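Local coordinates for protein glutaconate coenzyme a-transferase (Acidaminococcus fermentans, PDB 1POI) that transfers the coenzyme A group from acetyl-CoA to glutaconate or (R)-2-hydroxyglutarate in glutamate degradation, at residues D8-Y13 against Y206-C211; D18-G23 against V172-I177; T26-P31 against G193-V198; T47-A52 against M107-A112. All coordinates share one frame; numbering follows the deposited sequence.

Interaction 1 (D8-Y13 against Y206-C211)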
loop_
_atom_site.group_PDB
_atom_site.type_symbol
_atom_site.label_atom_id
_atom_site.label_comp_id
_atom_site.label_asym_id
_atom_site.label_seq_id
_atom_site.Cartn_x
_atom_site.Cartn_y
_atom_site.Cartn_z
ATOM N N ASP A 8 -35.402 -1.859 4.805
ATOM C CA ASP A 8 -35.768 -3.091 4.144
ATOM C C ASP A 8 -35.031 -4.298 4.742
ATOM O O ASP A 8 -35.663 -5.257 5.213
ATOM C CB ASP A 8 -35.486 -2.971 2.652
ATOM C CG ASP A 8 -36.369 -1.926 1.970
ATOM O OD1 ASP A 8 -37.482 -1.617 2.479
ATOM O OD2 ASP A 8 -35.956 -1.417 0.904
ATOM N N ALA A 9 -33.708 -4.204 4.814
ATOM C CA ALA A 9 -32.883 -5.281 5.344
ATOM C C ALA A 9 -33.292 -5.701 6.740
ATOM O O ALA A 9 -33.548 -6.864 6.996
ATOM C CB ALA A 9 -31.423 -4.880 5.318
ATOM N N ILE A 10 -33.350 -4.756 7.654
ATOM C CA ILE A 10 -33.741 -5.066 9.026
ATOM C C ILE A 10 -35.114 -5.752 9.139
ATOM O O ILE A 10 -35.309 -6.652 9.967
ATOM C CB ILE A 10 -33.729 -3.779 9.859
ATOM C CG1 ILE A 10 -32.272 -3.366 10.111
ATOM C CG2 ILE A 10 -34.581 -3.936 11.116
ATOM C CD1 ILE A 10 -31.480 -4.278 11.103
ATOM N N ALA A 11 -36.061 -5.295 8.321
ATOM C CA ALA A 11 -37.422 -5.824 8.313
ATOM C C ALA A 11 -37.466 -7.266 7.832
ATOM O O ALA A 11 -38.195 -8.097 8.376
ATOM C CB ALA A 11 -38.290 -4.975 7.432
ATOM N N LYS A 12 -36.709 -7.534 6.774
ATOM C CA LYS A 12 -36.636 -8.856 6.182
ATOM C C LYS A 12 -35.885 -9.881 7.024
ATOM O O LYS A 12 -36.431 -10.936 7.332
ATOM C CB LYS A 12 -36.022 -8.760 4.789
ATOM C CG LYS A 12 -35.962 -10.066 4.051
ATOM C CD LYS A 12 -35.623 -9.831 2.582
ATOM C CE LYS A 12 -35.605 -11.138 1.776
ATOM N NZ LYS A 12 -35.427 -10.886 0.306
ATOM N N TYR A 13 -34.668 -9.565 7.458
ATOM C CA TYR A 13 -33.875 -10.530 8.228
ATOM C C TYR A 13 -33.953 -10.482 9.745
ATOM O O TYR A 13 -33.355 -11.341 10.397
ATOM C CB TYR A 13 -32.411 -10.483 7.791
ATOM C CG TYR A 13 -32.237 -10.629 6.314
ATOM C CD1 TYR A 13 -32.267 -11.887 5.713
ATOM C CD2 TYR A 13 -32.126 -9.518 5.499
ATOM C CE1 TYR A 13 -32.198 -12.037 4.326
ATOM C CE2 TYR A 13 -32.053 -9.651 4.104
ATOM C CZ TYR A 13 -32.092 -10.915 3.532
ATOM O OH TYR A 13 -32.031 -11.066 2.162
ATOM N N TYR A 206 -28.874 -15.857 9.330
ATOM C CA TYR A 206 -28.976 -14.655 8.498
ATOM C C TYR A 206 -27.932 -13.648 8.972
ATOM O O TYR A 206 -27.750 -13.486 10.190
ATOM C CB TYR A 206 -30.361 -14.018 8.622
ATOM C CG TYR A 206 -31.458 -14.854 8.031
ATOM C CD1 TYR A 206 -31.621 -14.938 6.650
ATOM C CD2 TYR A 206 -32.300 -15.618 8.852
ATOM C CE1 TYR A 206 -32.585 -15.767 6.095
ATOM C CE2 TYR A 206 -33.269 -16.447 8.312
ATOM C CZ TYR A 206 -33.405 -16.525 6.932
ATOM O OH TYR A 206 -34.333 -17.388 6.379
ATOM N N THR A 207 -27.242 -12.986 8.039
ATOM C CA THR A 207 -26.235 -11.986 8.412
ATOM C C THR A 207 -26.431 -10.646 7.729
ATOM O O THR A 207 -26.571 -10.577 6.496
ATOM C CB THR A 207 -24.784 -12.451 8.132
ATOM O OG1 THR A 207 -24.455 -13.545 8.992
ATOM C CG2 THR A 207 -23.797 -11.318 8.427
ATOM N N ILE A 208 -26.458 -9.587 8.531
ATOM C CA ILE A 208 -26.600 -8.235 7.982
ATOM C C ILE A 208 -25.299 -7.467 8.231
ATOM O O ILE A 208 -24.779 -7.434 9.377
ATOM C CB ILE A 208 -27.794 -7.455 8.599
ATOM C CG1 ILE A 208 -29.092 -8.263 8.433
ATOM C CG2 ILE A 208 -27.961 -6.098 7.877
ATOM C CD1 ILE A 208 -30.173 -7.896 9.400
ATOM N N VAL A 209 -24.760 -6.890 7.162
ATOM C CA VAL A 209 -23.520 -6.139 7.264
ATOM C C VAL A 209 -23.694 -4.644 6.929
ATOM O O VAL A 209 -24.077 -4.283 5.807
ATOM C CB VAL A 209 -22.404 -6.783 6.354
ATOM C CG1 VAL A 209 -22.806 -6.698 4.887
ATOM C CG2 VAL A 209 -21.052 -6.088 6.547
ATOM N N THR A 210 -23.525 -3.771 7.919
ATOM C CA THR A 210 -23.598 -2.329 7.620
ATOM C C THR A 210 -22.140 -1.942 7.333
ATOM O O THR A 210 -21.226 -2.379 8.065
ATOM C CB THR A 210 -24.148 -1.477 8.774
ATOM O OG1 THR A 210 -23.495 -1.837 9.991
ATOM C CG2 THR A 210 -25.647 -1.659 8.921
ATOM N N CYS A 211 -21.912 -1.179 6.265
ATOM C CA CYS A 211 -20.567 -0.793 5.894
ATOM C C CYS A 211 -20.397 0.701 5.539
ATOM O O CYS A 211 -21.315 1.351 5.058
ATOM C CB CYS A 211 -20.153 -1.655 4.730
ATOM S SG CYS A 211 -21.051 -1.247 3.278
#

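Interaction 2 (D18-G23 against V172-I177)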
loop_
_atom_site.group_PDB
_atom_site.type_symbol
_atom_site.label_atom_id
_atom_site.label_comp_id
_atom_site.label_asym_id
_atom_site.label_seq_id
_atom_site.Cartn_x
_atom_site.Cartn_y
_atom_site.Cartn_z
ATOM N N ASP A 18 -36.238 -13.644 17.713
ATOM C CA ASP A 18 -34.859 -13.933 17.332
ATOM C C ASP A 18 -33.771 -13.912 18.387
ATOM O O ASP A 18 -33.790 -13.108 19.327
ATOM C CB ASP A 18 -34.423 -12.974 16.258
ATOM C CG ASP A 18 -34.906 -13.364 14.937
ATOM O OD1 ASP A 18 -35.082 -14.570 14.717
ATOM O OD2 ASP A 18 -35.083 -12.478 14.091
ATOM N N HIS A 19 -32.809 -14.806 18.198
ATOM C CA HIS A 19 -31.619 -14.902 19.034
ATOM C C HIS A 19 -30.650 -14.151 18.138
ATOM O O HIS A 19 -30.302 -14.661 17.059
ATOM C CB HIS A 19 -31.130 -16.349 19.134
ATOM C CG HIS A 19 -29.857 -16.511 19.911
ATOM N ND1 HIS A 19 -28.642 -16.029 19.469
ATOM C CD2 HIS A 19 -29.612 -17.112 21.105
ATOM C CE1 HIS A 19 -27.706 -16.327 20.360
ATOM N NE2 HIS A 19 -28.270 -16.983 21.361
ATOM N N ILE A 20 -30.282 -12.929 18.531
ATOM C CA ILE A 20 -29.371 -12.100 17.731
ATOM C C ILE A 20 -27.980 -12.040 18.337
ATOM O O ILE A 20 -27.751 -12.468 19.478
ATOM C CB ILE A 20 -29.838 -10.618 17.647
ATOM C CG1 ILE A 20 -29.986 -10.034 19.049
ATOM C CG2 ILE A 20 -31.102 -10.483 16.839
ATOM C CD1 ILE A 20 -30.218 -8.562 19.038
ATOM N N ALA A 21 -27.053 -11.521 17.541
ATOM C CA ALA A 21 -25.673 -11.310 17.959
ATOM C C ALA A 21 -25.195 -10.002 17.287
ATOM O O ALA A 21 -25.376 -9.780 16.072
ATOM C CB ALA A 21 -24.797 -12.493 17.583
ATOM N N LEU A 22 -24.684 -9.096 18.114
ATOM C CA LEU A 22 -24.205 -7.805 17.630
ATOM C C LEU A 22 -22.684 -7.786 17.654
ATOM O O LEU A 22 -22.065 -8.225 18.630
ATOM C CB LEU A 22 -24.780 -6.670 18.495
ATOM C CG LEU A 22 -26.314 -6.525 18.472
ATOM C CD1 LEU A 22 -26.782 -5.716 19.648
ATOM C CD2 LEU A 22 -26.810 -5.904 17.175
ATOM N N GLY A 23 -22.094 -7.337 16.551
ATOM C CA GLY A 23 -20.650 -7.256 16.462
ATOM C C GLY A 23 -20.027 -6.125 17.270
ATOM O O GLY A 23 -20.727 -5.460 18.050
ATOM N N VAL A 172 -27.509 -18.825 16.580
ATOM C CA VAL A 172 -27.776 -17.450 16.265
ATOM C C VAL A 172 -28.594 -17.267 14.990
ATOM O O VAL A 172 -28.156 -17.635 13.899
ATOM C CB VAL A 172 -26.420 -16.683 16.197
ATOM C CG1 VAL A 172 -26.650 -15.192 15.991
ATOM C CG2 VAL A 172 -25.606 -16.950 17.481
ATOM N N ASP A 173 -29.757 -16.638 15.123
ATOM C CA ASP A 173 -30.625 -16.417 13.986
ATOM C C ASP A 173 -30.092 -15.332 13.089
ATOM O O ASP A 173 -29.975 -15.542 11.885
ATOM C CB ASP A 173 -32.040 -16.073 14.447
ATOM C CG ASP A 173 -32.690 -17.199 15.210
ATOM O OD1 ASP A 173 -32.586 -18.361 14.750
ATOM O OD2 ASP A 173 -33.304 -16.932 16.264
ATOM N N VAL A 174 -29.837 -14.152 13.665
ATOM C CA VAL A 174 -29.294 -13.005 12.912
ATOM C C VAL A 174 -28.001 -12.474 13.555
ATOM O O VAL A 174 -27.855 -12.418 14.796
ATOM C CB VAL A 174 -30.254 -11.799 12.859
ATOM C CG1 VAL A 174 -29.992 -10.971 11.618
ATOM C CG2 VAL A 174 -31.678 -12.235 12.908
ATOM N N ALA A 175 -27.072 -12.082 12.698
ATOM C CA ALA A 175 -25.813 -11.508 13.136
ATOM C C ALA A 175 -25.741 -10.141 12.470
ATOM O O ALA A 175 -26.027 -10.019 11.255
ATOM C CB ALA A 175 -24.680 -12.348 12.690
ATOM N N ILE A 176 -25.456 -9.103 13.263
ATOM C CA ILE A 176 -25.342 -7.747 12.714
ATOM C C ILE A 176 -23.970 -7.202 13.061
ATOM O O ILE A 176 -23.601 -7.152 14.246
ATOM C CB ILE A 176 -26.452 -6.810 13.241
ATOM C CG1 ILE A 176 -27.831 -7.372 12.835
ATOM C CG2 ILE A 176 -26.277 -5.415 12.649
ATOM C CD1 ILE A 176 -28.991 -6.896 13.662
ATOM N N ILE A 177 -23.187 -6.884 12.023
ATOM C CA ILE A 177 -21.829 -6.348 12.188
ATOM C C ILE A 177 -21.540 -5.108 11.298
ATOM O O ILE A 177 -22.134 -4.934 10.217
ATOM C CB ILE A 177 -20.729 -7.444 11.922
ATOM C CG1 ILE A 177 -20.619 -7.756 10.434
ATOM C CG2 ILE A 177 -21.005 -8.709 12.718
ATOM C CD1 ILE A 177 -19.697 -8.921 10.156
#

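Interaction 3 (T26-P31 against G193-V198)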
loop_
_atom_site.group_PDB
_atom_site.type_symbol
_atom_site.label_atom_id
_atom_site.label_comp_id
_atom_site.label_asym_id
_atom_site.label_seq_id
_atom_site.Cartn_x
_atom_site.Cartn_y
_atom_site.Cartn_z
ATOM N N THR A 26 -17.373 -3.124 22.947
ATOM C CA THR A 26 -17.744 -1.935 23.738
ATOM C C THR A 26 -17.875 -0.600 22.977
ATOM O O THR A 26 -18.917 -0.356 22.350
ATOM C CB THR A 26 -16.930 -1.822 25.054
ATOM O OG1 THR A 26 -15.538 -1.708 24.765
ATOM C CG2 THR A 26 -17.136 -3.061 25.895
ATOM N N THR A 27 -16.885 0.287 23.055
ATOM C CA THR A 27 -16.965 1.550 22.302
ATOM C C THR A 27 -16.185 1.460 20.996
ATOM O O THR A 27 -15.852 2.485 20.403
ATOM C CB THR A 27 -16.422 2.757 23.073
ATOM O OG1 THR A 27 -15.022 2.575 23.328
ATOM C CG2 THR A 27 -17.154 2.931 24.375
ATOM N N ASP A 28 -15.891 0.244 20.547
ATOM C CA ASP A 28 -15.152 0.047 19.298
ATOM C C ASP A 28 -15.972 -0.773 18.287
ATOM O O ASP A 28 -16.375 -1.898 18.576
ATOM C CB ASP A 28 -13.782 -0.616 19.580
ATOM C CG ASP A 28 -12.846 -0.634 18.348
ATOM O OD1 ASP A 28 -13.277 -0.323 17.205
ATOM O OD2 ASP A 28 -11.649 -0.958 18.526
ATOM N N ARG A 29 -16.220 -0.189 17.116
ATOM C CA ARG A 29 -16.959 -0.830 16.026
ATOM C C ARG A 29 -18.292 -1.551 16.328
ATOM O O ARG A 29 -18.483 -2.695 15.929
ATOM C CB ARG A 29 -16.025 -1.738 15.212
ATOM C CG ARG A 29 -16.162 -1.551 13.671
ATOM C CD ARG A 29 -15.322 -2.551 12.873
ATOM N NE ARG A 29 -15.605 -3.916 13.307
ATOM C CZ ARG A 29 -14.759 -4.651 14.025
ATOM N NH1 ARG A 29 -13.580 -4.162 14.346
ATOM N NH2 ARG A 29 -15.144 -5.785 14.590
ATOM N N LYS A 30 -19.216 -0.866 17.002
ATOM C CA LYS A 30 -20.544 -1.397 17.327
ATOM C C LYS A 30 -21.554 -1.040 16.199
ATOM O O LYS A 30 -21.532 0.066 15.650
ATOM C CB LYS A 30 -21.031 -0.775 18.633
ATOM C CG LYS A 30 -21.289 -1.748 19.751
ATOM C CD LYS A 30 -20.019 -2.216 20.367
ATOM C CE LYS A 30 -20.316 -3.241 21.421
ATOM N NZ LYS A 30 -21.024 -4.407 20.797
ATOM N N PRO A 31 -22.474 -1.949 15.854
ATOM C CA PRO A 31 -23.404 -1.571 14.782
ATOM C C PRO A 31 -24.572 -0.666 15.257
ATOM O O PRO A 31 -25.730 -1.112 15.363
ATOM C CB PRO A 31 -23.881 -2.928 14.276
ATOM C CG PRO A 31 -23.935 -3.728 15.566
ATOM C CD PRO A 31 -22.632 -3.367 16.230
ATOM N N GLY A 193 -8.687 -5.405 14.353
ATOM C CA GLY A 193 -9.261 -6.587 14.969
ATOM C C GLY A 193 -10.733 -6.763 14.633
ATOM O O GLY A 193 -11.469 -5.797 14.461
ATOM N N LYS A 194 -11.171 -8.009 14.572
ATOM C CA LYS A 194 -12.548 -8.323 14.227
ATOM C C LYS A 194 -13.437 -8.645 15.410
ATOM O O LYS A 194 -14.647 -8.675 15.266
ATOM C CB LYS A 194 -12.584 -9.534 13.299
ATOM C CG LYS A 194 -12.170 -9.262 11.892
ATOM C CD LYS A 194 -10.696 -9.439 11.656
ATOM C CE LYS A 194 -10.288 -8.343 10.689
ATOM N NZ LYS A 194 -8.990 -8.514 9.983
ATOM N N PHE A 195 -12.855 -8.922 16.570
ATOM C CA PHE A 195 -13.651 -9.313 17.738
ATOM C C PHE A 195 -14.446 -10.574 17.313
ATOM O O PHE A 195 -13.923 -11.409 16.565
ATOM C CB PHE A 195 -14.566 -8.159 18.210
ATOM C CG PHE A 195 -13.848 -6.822 18.348
ATOM C CD1 PHE A 195 -12.870 -6.640 19.318
ATOM C CD2 PHE A 195 -14.113 -5.775 17.459
ATOM C CE1 PHE A 195 -12.164 -5.442 19.395
ATOM C CE2 PHE A 195 -13.421 -4.588 17.530
ATOM C CZ PHE A 195 -12.442 -4.418 18.493
ATOM N N GLN A 196 -15.694 -10.710 17.744
ATOM C CA GLN A 196 -16.497 -11.879 17.381
ATOM C C GLN A 196 -17.150 -11.749 16.012
ATOM O O GLN A 196 -17.845 -12.640 15.554
ATOM C CB GLN A 196 -17.602 -12.080 18.402
ATOM C CG GLN A 196 -18.701 -11.029 18.288
ATOM C CD GLN A 196 -18.436 -9.757 19.074
ATOM O OE1 GLN A 196 -17.338 -9.525 19.609
ATOM N NE2 GLN A 196 -19.452 -8.932 19.168
ATOM N N ASP A 197 -16.885 -10.663 15.328
ATOM C CA ASP A 197 -17.530 -10.429 14.054
ATOM C C ASP A 197 -17.560 -11.491 12.980
ATOM O O ASP A 197 -18.609 -11.676 12.370
ATOM C CB ASP A 197 -17.089 -9.092 13.481
ATOM C CG ASP A 197 -17.559 -7.946 14.316
ATOM O OD1 ASP A 197 -17.698 -8.115 15.547
ATOM O OD2 ASP A 197 -17.781 -6.867 13.751
ATOM N N VAL A 198 -16.440 -12.177 12.729
ATOM C CA VAL A 198 -16.402 -13.215 11.684
ATOM C C VAL A 198 -17.110 -14.519 12.123
ATOM O O VAL A 198 -17.799 -15.176 11.331
ATOM C CB VAL A 198 -14.951 -13.464 11.216
ATOM C CG1 VAL A 198 -14.905 -14.491 10.097
ATOM C CG2 VAL A 198 -14.352 -12.167 10.698
#

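Interaction 4 (T47-A52 against M107-A112)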
loop_
_atom_site.group_PDB
_atom_site.type_symbol
_atom_site.label_atom_id
_atom_site.label_comp_id
_atom_site.label_asym_id
_atom_site.label_seq_id
_atom_site.Cartn_x
_atom_site.Cartn_y
_atom_site.Cartn_z
ATOM N N THR A 47 -33.279 -12.364 22.175
ATOM C CA THR A 47 -32.397 -13.012 23.143
ATOM C C THR A 47 -31.038 -12.866 22.455
ATOM O O THR A 47 -30.968 -12.590 21.238
ATOM C CB THR A 47 -32.778 -14.544 23.388
ATOM O OG1 THR A 47 -33.904 -14.643 24.263
ATOM C CG2 THR A 47 -31.672 -15.312 24.048
ATOM N N GLY A 48 -29.964 -12.989 23.224
ATOM C CA GLY A 48 -28.652 -12.914 22.634
ATOM C C GLY A 48 -27.556 -12.930 23.658
ATOM O O GLY A 48 -27.802 -12.843 24.872
ATOM N N LEU A 49 -26.336 -13.135 23.179
ATOM C CA LEU A 49 -25.183 -13.091 24.066
ATOM C C LEU A 49 -24.664 -11.661 23.894
ATOM O O LEU A 49 -24.585 -11.133 22.770
ATOM C CB LEU A 49 -24.089 -14.076 23.655
ATOM C CG LEU A 49 -24.290 -15.501 23.124
ATOM C CD1 LEU A 49 -23.045 -16.263 23.478
ATOM C CD2 LEU A 49 -25.490 -16.192 23.709
ATOM N N GLY A 50 -24.358 -11.010 25.005
ATOM C CA GLY A 50 -23.859 -9.654 24.925
ATOM C C GLY A 50 -22.443 -9.526 24.395
ATOM O O GLY A 50 -22.198 -8.759 23.464
ATOM N N GLY A 51 -21.535 -10.347 24.914
ATOM C CA GLY A 51 -20.141 -10.255 24.522
ATOM C C GLY A 51 -19.655 -9.046 25.287
ATOM O O GLY A 51 -20.151 -8.796 26.388
ATOM N N ALA A 52 -18.693 -8.307 24.748
ATOM C CA ALA A 52 -18.222 -7.084 25.407
ATOM C C ALA A 52 -19.212 -6.029 24.927
ATOM O O ALA A 52 -18.991 -5.346 23.919
ATOM C CB ALA A 52 -16.831 -6.748 24.971
ATOM N N MET A 107 -15.826 -17.862 23.291
ATOM C CA MET A 107 -15.638 -19.251 22.878
ATOM C C MET A 107 -16.958 -19.768 22.263
ATOM O O MET A 107 -16.987 -20.174 21.098
ATOM C CB MET A 107 -15.233 -20.152 24.059
ATOM C CG MET A 107 -13.886 -19.821 24.670
ATOM S SD MET A 107 -12.404 -20.599 23.978
ATOM C CE MET A 107 -12.789 -20.745 22.240
ATOM N N MET A 108 -18.044 -19.705 23.030
ATOM C CA MET A 108 -19.359 -20.149 22.576
ATOM C C MET A 108 -19.645 -19.748 21.143
ATOM O O MET A 108 -20.053 -20.566 20.327
ATOM C CB MET A 108 -20.452 -19.624 23.506
ATOM C CG MET A 108 -20.391 -20.257 24.898
ATOM S SD MET A 108 -21.559 -19.590 26.079
ATOM C CE MET A 108 -22.997 -19.482 25.129
ATOM N N TRP A 109 -19.409 -18.490 20.829
ATOM C CA TRP A 109 -19.629 -18.008 19.484
ATOM C C TRP A 109 -18.625 -18.692 18.567
ATOM O O TRP A 109 -18.962 -19.101 17.458
ATOM C CB TRP A 109 -19.425 -16.492 19.423
ATOM C CG TRP A 109 -20.632 -15.648 19.702
ATOM C CD1 TRP A 109 -21.910 -15.910 19.323
ATOM C CD2 TRP A 109 -20.648 -14.328 20.284
ATOM N NE1 TRP A 109 -22.719 -14.833 19.608
ATOM C CE2 TRP A 109 -21.968 -13.849 20.198
ATOM C CE3 TRP A 109 -19.671 -13.506 20.857
ATOM C CZ2 TRP A 109 -22.341 -12.580 20.665
ATOM C CZ3 TRP A 109 -20.047 -12.241 21.320
ATOM C CH2 TRP A 109 -21.366 -11.795 21.219
ATOM N N HIS A 110 -17.384 -18.839 19.020
ATOM C CA HIS A 110 -16.387 -19.465 18.165
ATOM C C HIS A 110 -16.739 -20.924 17.848
ATOM O O HIS A 110 -16.767 -21.317 16.670
ATOM C CB HIS A 110 -14.970 -19.307 18.736
ATOM C CG HIS A 110 -13.891 -19.658 17.759
ATOM N ND1 HIS A 110 -12.837 -20.484 18.081
ATOM C CD2 HIS A 110 -13.738 -19.349 16.450
ATOM C CE1 HIS A 110 -12.082 -20.671 17.016
ATOM N NE2 HIS A 110 -12.606 -19.992 16.010
ATOM N N ALA A 111 -17.033 -21.708 18.880
ATOM C CA ALA A 111 -17.442 -23.097 18.718
ATOM C C ALA A 111 -18.638 -23.192 17.773
ATOM O O ALA A 111 -18.774 -24.166 17.037
ATOM C CB ALA A 111 -17.803 -23.680 20.023
ATOM N N ALA A 112 -19.507 -22.186 17.777
ATOM C CA ALA A 112 -20.661 -22.193 16.876
ATOM C C ALA A 112 -20.198 -22.037 15.432
ATOM O O ALA A 112 -20.612 -22.780 14.547
ATOM C CB ALA A 112 -21.651 -21.088 17.246
#

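Interaction 1 (D8-Y13 against Y206-C211)
Helix 6-13 covers one face of the parallel beta sheet, and here it lies on strand 206-211, running almost antiparallel to it. The short axes approach to 9.6 Å at an angle of 166°; no hydrogen bond crosses, and side chains alone fill the gap. Residues A9 and Y13, one helical turn apart, direct their side chains at the sheet. A9 packs on I208 with only a methyl: CB of A9 lies 4.5 Å from CG2 of I208. I208 carries the apolar centre. Its CG1 stands beside the backbone N and its chain is extended at the next bond, so CD1 reaches the helix, 3.8 Å from CB of Y13 and 4.2 Å from CD1 of I10. Beyond it, the two tyrosines meet at the end of the helix. Both have CG anti to the carbonyl carbon, yet the side chains of Y13 and Y206 cross at about a right angle, their ring planes 46° apart. CD1 of Y206 comes to the edge of the Y13 ring, 3.3 Å from CD1 of Y13, in a close oblique meeting. One face of the Y13 ring is covered by CG of K12, the aliphatic part of a lysine chain. A9 and Y13 also touch A236 of the adjoining strand 236-239, so the helix bridges two strands. Such a helix, its small and branched apolar residues laid against a parallel sheet, is typical of the layered, Rossmann-like alpha/beta fold of the CoA-transferase family.

Interaction 2 (D18-G23 against V172-I177)
With chi1 at -63°, D173 sets its carboxylate beside its own backbone N, from where OD2 reaches N of H19; H19 has CG anti to its backbone N, chi1 176°, and lays its imidazole obliquely along V172. The bond from H19 N to D173 OD2 is 2.9 Å long, nearly straight, and uses the anti lone pair of the oxygen. The carbonyl O of H19 is in turn gripped by D173 N at 2.8 Å and, weakly, by V174 N. Beyond this start the parallel pairing is regular: A21 N binds V174 O, A21 O receives I176 N at 2.9 Å, and G23 N binds I176 O. CB of A21 packs against CG1 of V172, 3.6 Å away, while L22 and I176 lie side by side on the sheet face they share with I20 and V174. Glycine suits the place of G23, since a CB there would run into CG2 of I177. D18 OD1 comes within 3.3 Å of D173 OD2, two acceptors with no bond between them. Their closeness would tend to raise the pKa of one carboxylate, an effect that K145, salt-bridged to D173 OD2, and H15 N, bonded to D18 OD2, probably offset.

Interaction 3 (T26-P31 against G193-V198)
The guanidinium of R29 is held by three oxygens of segment 193-198. NH1 of R29 gives a bond of 2.7 Å to the carbonyl O of G193, nearly along the C=O axis. NH2 of R29 forms a salt bridge with D197, its distance to OD2 being 3.0 Å; the two side chains meet tip to tip, the carboxylate plane standing 85° from that of the guanidinium, so that OD2 is approached from above its own plane. The same NH2 makes a weak bond to O of K194. Arginine suits the place because its flat group carries several N-H donors fanning outward; D197 OD2 lies in its plane, G193 O is tilted out of it. In R29 a chi3 of 53° bends the chain, so that the guanidinium turns to segment 193-198. F195 crosses R29 obliquely, its ring edge toward NH2, the planes 22° apart. OD2 of D28 also comes to the edge of this ring, 3.5 Å from CZ of F195. A lysine here in place of R29 would probably lose the simultaneous hold on G193 O and D197, leaving the turn less firmly fixed. That type II' turn, from K194 to D197, presents K194 O and the D197 carboxylate, with G193 O just before it. In the second shell, D197 OD1 accepts a bond from N of G24, and F195 packs on an apolar side chain of another protein's chain. Segment 26-31 leads from strand 19-22 into helix 32-40, with P31 at its N-cap, and 193-198 lies between strand 188-189 and helix 197-203.

Interaction 4 (T47-A52 against M107-A112)
L49, on strand 46-49, turns its side chain toward helix 102-114 and does most of the touching. CG is beside the backbone N and anti to the carbonyl carbon, which brings CD1 of L49 over one face of W109, 4.2 Å from the centroid of the five-membered ring and 10° off its normal, a CH-pi contact. CB of L49 meets the benzo part of the indole, 3.8 Å from CZ2 of W109. CD1 of L49 also lies 3.6 Å from CE of M108, whose long flexible chain, bent at chi3, brings its methyl there. The carbonyl O of L49 is 3.4 Å from CZ2 of W109, packing against a ring C-H. At G50 the backbone passes the indole, and O of G50 sits at the ring edge, 3.9 Å from CH2 of W109. G51 follows with a positive phi of 77°, its CA 3.8 Å from CZ3 of W109; a side chain here would strike the ring, so glycine fits on two counts. An alanine here in place of W109 would probably leave L49 and the backbone of G50 and G51 without their broad partner. The tryptophan also touches A21 of strand 19-22 and I200 of helix 197-203, so one large flat side chain reaches several elements at once. Farther round the helix, H110 meets H110 of the second copy of this protein. No hydrogen bond crosses the two segments, so the contact rests on apolar packing and the CH-pi approach, with two backbone carbonyl oxygens lying against the indole.

In the fold
Helix 6-13 opens the fold, and interaction 1 closes the longest loop, bringing it onto strand 206-211, next to the outermost strand 236-239. Interaction 2 falls within that loop, pairing strand 19-22 with 174-179, the neighbour of 206-211; I208 N probably binds A175 O between the two. Interaction 3, from 26-31 to 193-198, also lies within interaction 1 but crosses interaction 2, and L22 O meets Q196 NE2 where they touch. Interaction 4, from 47-52 to 107-112, closes the shortest loop, contained by all the others, and attaches helix 102-114 to the sheet beside strand 19-22. Together they tie sheet, covering helices and end-of-strand connections.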